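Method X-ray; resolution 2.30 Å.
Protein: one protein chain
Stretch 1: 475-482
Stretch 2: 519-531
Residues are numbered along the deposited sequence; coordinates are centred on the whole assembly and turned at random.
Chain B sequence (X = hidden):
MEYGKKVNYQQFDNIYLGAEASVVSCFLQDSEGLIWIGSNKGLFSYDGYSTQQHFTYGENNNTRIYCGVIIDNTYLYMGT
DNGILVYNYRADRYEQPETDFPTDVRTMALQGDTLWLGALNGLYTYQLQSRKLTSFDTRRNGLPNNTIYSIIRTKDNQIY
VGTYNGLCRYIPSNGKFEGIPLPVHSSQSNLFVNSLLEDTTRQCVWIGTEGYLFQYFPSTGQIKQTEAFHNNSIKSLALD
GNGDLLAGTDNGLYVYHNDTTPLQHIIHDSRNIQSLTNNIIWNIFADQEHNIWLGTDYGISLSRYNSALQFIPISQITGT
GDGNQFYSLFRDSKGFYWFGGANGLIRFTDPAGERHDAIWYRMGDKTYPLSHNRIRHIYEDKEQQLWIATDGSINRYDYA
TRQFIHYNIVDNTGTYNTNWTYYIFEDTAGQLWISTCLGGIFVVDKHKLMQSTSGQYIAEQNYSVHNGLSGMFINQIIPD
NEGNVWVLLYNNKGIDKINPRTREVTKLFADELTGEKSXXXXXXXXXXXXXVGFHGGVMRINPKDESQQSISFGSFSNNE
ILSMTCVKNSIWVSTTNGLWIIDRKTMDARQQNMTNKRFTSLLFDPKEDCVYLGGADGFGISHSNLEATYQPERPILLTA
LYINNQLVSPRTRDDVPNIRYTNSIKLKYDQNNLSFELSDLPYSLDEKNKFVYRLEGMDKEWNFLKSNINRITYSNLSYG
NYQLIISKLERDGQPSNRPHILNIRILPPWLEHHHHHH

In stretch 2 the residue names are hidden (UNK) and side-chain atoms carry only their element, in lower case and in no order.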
# COMPACT_ATOMS: atom_id res chain seq x y z
N ASN B 475 21.97 -28.75 -2.73
CA ASN B 475 21.73 -27.32 -2.79
C ASN B 475 21.98 -26.69 -4.16
O ASN B 475 21.16 -25.94 -4.59
CB ASN B 475 22.48 -26.51 -1.70
CG ASN B 475 21.74 -26.50 -0.29
OD1 ASN B 475 21.21 -27.51 0.18
ND2 ASN B 475 21.78 -25.34 0.39
N GLN B 476 23.14 -26.93 -4.78
CA GLN B 476 23.61 -26.28 -6.04
C GLN B 476 24.49 -27.25 -6.84
O GLN B 476 25.31 -28.01 -6.27
CB GLN B 476 24.52 -25.08 -5.76
CG GLN B 476 23.85 -23.80 -5.34
CD GLN B 476 24.62 -23.08 -4.23
OE1 GLN B 476 24.78 -23.61 -3.14
NE2 GLN B 476 25.08 -21.90 -4.51
N ILE B 477 24.34 -27.20 -8.15
CA ILE B 477 25.08 -28.07 -9.03
C ILE B 477 25.65 -27.10 -10.08
O ILE B 477 24.90 -26.30 -10.61
CB ILE B 477 24.20 -29.19 -9.64
CG1 ILE B 477 22.87 -28.63 -10.21
CG2 ILE B 477 23.85 -30.25 -8.59
CD1 ILE B 477 21.93 -29.65 -10.89
N ILE B 478 26.96 -27.17 -10.36
CA ILE B 478 27.63 -26.23 -11.27
C ILE B 478 28.58 -26.93 -12.29
O ILE B 478 29.48 -27.69 -11.88
CB ILE B 478 28.33 -25.10 -10.46
CG1 ILE B 478 27.33 -24.57 -9.40
CG2 ILE B 478 28.87 -24.00 -11.40
CD1 ILE B 478 27.35 -23.15 -9.09
N PRO B 479 28.36 -26.72 -13.61
CA PRO B 479 29.34 -27.23 -14.56
C PRO B 479 30.69 -26.50 -14.47
O PRO B 479 30.74 -25.32 -14.15
CB PRO B 479 28.69 -26.98 -15.96
CG PRO B 479 27.74 -25.83 -15.74
CD PRO B 479 27.26 -25.98 -14.27
N ASP B 480 31.74 -27.26 -14.70
CA ASP B 480 33.11 -26.85 -15.01
C ASP B 480 33.27 -26.28 -16.37
O ASP B 480 32.34 -26.35 -17.16
CB ASP B 480 33.94 -28.17 -15.16
CG ASP B 480 34.83 -28.34 -14.06
OD1 ASP B 480 35.01 -27.28 -13.39
OD2 ASP B 480 35.30 -29.46 -13.82
N ASN B 481 34.50 -25.87 -16.68
CA ASN B 481 34.94 -25.72 -18.05
C ASN B 481 35.82 -26.89 -18.42
O ASN B 481 36.59 -26.78 -19.33
CB ASN B 481 35.77 -24.44 -18.26
CG ASN B 481 34.99 -23.19 -17.92
OD1 ASN B 481 35.52 -22.27 -17.30
ND2 ASN B 481 33.71 -23.16 -18.31
N GLU B 482 35.71 -27.98 -17.66
CA GLU B 482 36.50 -29.15 -17.84
C GLU B 482 35.60 -30.37 -18.08
O GLU B 482 36.05 -31.50 -17.98
CB GLU B 482 37.44 -29.38 -16.60
CG GLU B 482 38.49 -28.29 -16.37
CD GLU B 482 39.46 -28.08 -17.60
OE1 GLU B 482 39.82 -29.07 -18.29
OE2 GLU B 482 39.86 -26.92 -17.88
N UNK B 519 30.58 -27.01 3.96
CA UNK B 519 30.28 -26.00 2.91
C UNK B 519 28.81 -25.71 2.80
O UNK B 519 28.01 -26.60 3.04
c UNK B 519 30.94 -28.34 3.39
c UNK B 519 30.76 -26.66 1.59
c UNK B 519 30.94 -28.13 1.88
N UNK B 520 28.46 -24.50 2.41
CA UNK B 520 27.07 -24.20 2.19
C UNK B 520 26.86 -23.24 1.01
O UNK B 520 25.78 -22.75 0.83
o UNK B 520 27.97 -21.82 3.59
n UNK B 520 25.78 -21.29 3.91
c UNK B 520 26.40 -23.62 3.45
c UNK B 520 26.78 -22.16 3.68
N UNK B 521 27.88 -23.02 0.19
CA UNK B 521 27.73 -22.20 -0.97
C UNK B 521 28.73 -22.56 -2.02
O UNK B 521 29.91 -22.81 -1.71
o UNK B 521 24.49 -17.67 -4.25
c UNK B 521 26.61 -18.78 -3.78
c UNK B 521 25.32 -18.41 -3.39
c UNK B 521 24.86 -18.77 -2.12
c UNK B 521 27.00 -19.87 -1.62
c UNK B 521 25.69 -19.49 -1.25
c UNK B 521 27.46 -19.49 -2.88
c UNK B 521 27.87 -20.69 -0.68
N UNK B 522 28.30 -22.51 -3.27
CA UNK B 522 29.18 -22.88 -4.38
C UNK B 522 28.96 -22.03 -5.64
O UNK B 522 27.85 -21.69 -5.95
c UNK B 522 29.88 -25.30 -5.50
c UNK B 522 31.37 -24.97 -5.71
c UNK B 522 29.21 -25.67 -6.75
c UNK B 522 28.99 -24.36 -4.69
N UNK B 523 30.05 -21.68 -6.32
CA UNK B 523 30.03 -20.90 -7.55
C UNK B 523 31.30 -21.11 -8.39
O UNK B 523 32.33 -21.57 -7.89
c UNK B 523 31.92 -18.06 -7.69
c UNK B 523 29.92 -16.98 -6.66
c UNK B 523 29.74 -19.41 -7.28
c UNK B 523 30.68 -18.31 -6.77
N UNK B 524 31.17 -20.82 -9.69
CA UNK B 524 32.30 -20.87 -10.64
C UNK B 524 32.45 -19.50 -11.26
O UNK B 524 31.46 -18.88 -11.64
c UNK B 524 32.04 -21.87 -11.77
s UNK B 524 33.53 -22.25 -12.87
N UNK B 525 33.70 -19.02 -11.33
CA UNK B 525 33.98 -17.67 -11.81
C UNK B 525 34.34 -17.74 -13.29
O UNK B 525 34.49 -18.84 -13.85
c UNK B 525 36.46 -17.44 -11.07
o UNK B 525 36.82 -18.22 -11.99
c UNK B 525 35.01 -16.97 -10.89
o UNK B 525 37.31 -16.95 -10.30
N UNK B 526 34.46 -16.57 -13.92
CA UNK B 526 34.70 -16.45 -15.36
C UNK B 526 36.01 -17.12 -15.79
O UNK B 526 36.16 -17.54 -16.92
o UNK B 526 36.94 -12.23 -16.43
o UNK B 526 35.04 -12.11 -15.32
c UNK B 526 34.71 -14.97 -15.80
c UNK B 526 36.06 -14.28 -15.61
c UNK B 526 36.01 -12.77 -15.81
N UNK B 527 36.98 -17.19 -14.89
CA UNK B 527 38.25 -17.88 -15.22
C UNK B 527 38.11 -19.39 -15.03
O UNK B 527 39.08 -20.13 -15.19
c UNK B 527 39.42 -17.33 -14.38
o UNK B 527 40.68 -15.99 -15.97
o UNK B 527 39.73 -14.93 -14.29
c UNK B 527 39.97 -15.98 -14.92
N UNK B 528 36.89 -19.84 -14.69
CA UNK B 528 36.65 -21.23 -14.34
C UNK B 528 37.15 -21.83 -13.02
O UNK B 528 37.27 -23.07 -12.91
N UNK B 529 37.45 -21.00 -12.02
CA UNK B 529 37.83 -21.52 -10.68
C UNK B 529 36.58 -21.65 -9.86
O UNK B 529 35.64 -20.92 -10.10
c UNK B 529 40.21 -20.70 -10.77
c UNK B 529 41.11 -21.65 -10.11
c UNK B 529 40.87 -19.37 -10.91
c UNK B 529 38.88 -20.65 -9.99
N UNK B 530 36.54 -22.60 -8.93
CA UNK B 530 35.35 -22.77 -8.05
C UNK B 530 35.51 -22.08 -6.73
O UNK B 530 36.55 -22.18 -6.11
c UNK B 530 35.12 -24.24 -7.75
c UNK B 530 34.21 -24.69 -9.98
c UNK B 530 34.72 -26.56 -8.51
c UNK B 530 34.22 -25.14 -8.59
N UNK B 531 34.45 -21.48 -6.25
CA UNK B 531 34.46 -20.86 -4.94
C UNK B 531 33.46 -21.58 -4.04
O UNK B 531 32.25 -21.71 -4.40
n UNK B 531 36.57 -17.79 -7.41
c UNK B 531 38.27 -16.60 -5.99
c UNK B 531 36.68 -17.64 -3.85
c UNK B 531 37.13 -17.40 -6.23
c UNK B 531 35.24 -18.62 -5.80
c UNK B 531 37.80 -16.87 -3.61
c UNK B 531 35.44 -18.54 -7.12
c UNK B 531 36.32 -17.90 -5.19
c UNK B 531 38.59 -16.35 -4.67
c UNK B 531 34.13 -19.36 -5.09

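Position 519 carries three side-chain carbons that close a ring onto its own backbone nitrogen, the signature of proline. P519 lies beyond the reach of stretch 1. At 520 there are two carbons, the second bearing one oxygen and one nitrogen: a short amide. The alternative with two oxygens is excluded, so this is asparagine, and N520 meets stretch 1 mainly through its backbone, its O 4.2 Å from Q476 OE1.

Position 521 has one carbon and then a six-carbon ring bearing an oxygen, which is tyrosine. The CA-to-CB bond of Y521 points away, yet the ring returns far enough for Q476 NE2 to sit over one face, 3.6 Å from Y521 CE1.

Position 522 offers four carbons, forked at the second, with no heteroatom. That is leucine, and its CB points toward stretch 1. L522 CD1 packs 3.4 Å from I478 CG1, the tightest apolar contact here. Its backbone O comes 3.1 Å from Q476 NE2, but the angle is too poor for a hydrogen bond. Position 523 repeats the four forked carbons and is again leucine, but the alternation of the strand turns the side chain of L523 away; what I478 CD1 approaches is its CA, at 3.8 Å.

At 524 a single carbon is followed by sulfur, hence cysteine. C524 points back toward stretch 1, placing its CB 3.8 Å from I478 CG2.

Position 525 has two carbons, the second with two oxygens, and is aspartate. It serves its own stretch: D525 OD1 accepts a hydrogen bond from the backbone N of 529 at 2.9 Å. The backbone N of 527 gives D525 OD1 a weak one at 3.1 Å, bracing the type I turn that runs from 525 to 528. Three carbons ending in two oxygens make 526 glutamate; E526 is exposed and points away. Two carbons and two oxygens at 527 give a second aspartate, D527, also pointing away.

Position 528 has no side-chain atoms and must be glycine. Phi of 73° already favours it, and G528 CA lies 3.3 Å from N481 OD1; an ideal CB would fall 2.5 Å from that same oxygen, a clash.

Four forked carbons recur at 529, a leucine, and L529 faces away. The same set at 530 is leucine too: L530 starts sideways, but its CD1 comes within 4.4 Å of D480 OD1. At 531, nine ring atoms in fused five- and six-membered rings, one of them nitrogen, follow a single carbon: tryptophan. W531 does not reach stretch 1, and its NE1 donates to D525 OD2 at 3.1 Å.

The contact works by packing. The strands run in roughly the same direction, 27° apart, with axes 7.3 Å apart at closest approach, and no hydrogen bond joins the stretches. I478 fits against L522 and C524, Q476 lies beside Y521 and L522, and N481 settles against the bare turn at G528. The rule is alternation along the strand, then a glycine where the turn comes close.

Stretch 2 (519-531) PNYLLCDEDGLLW
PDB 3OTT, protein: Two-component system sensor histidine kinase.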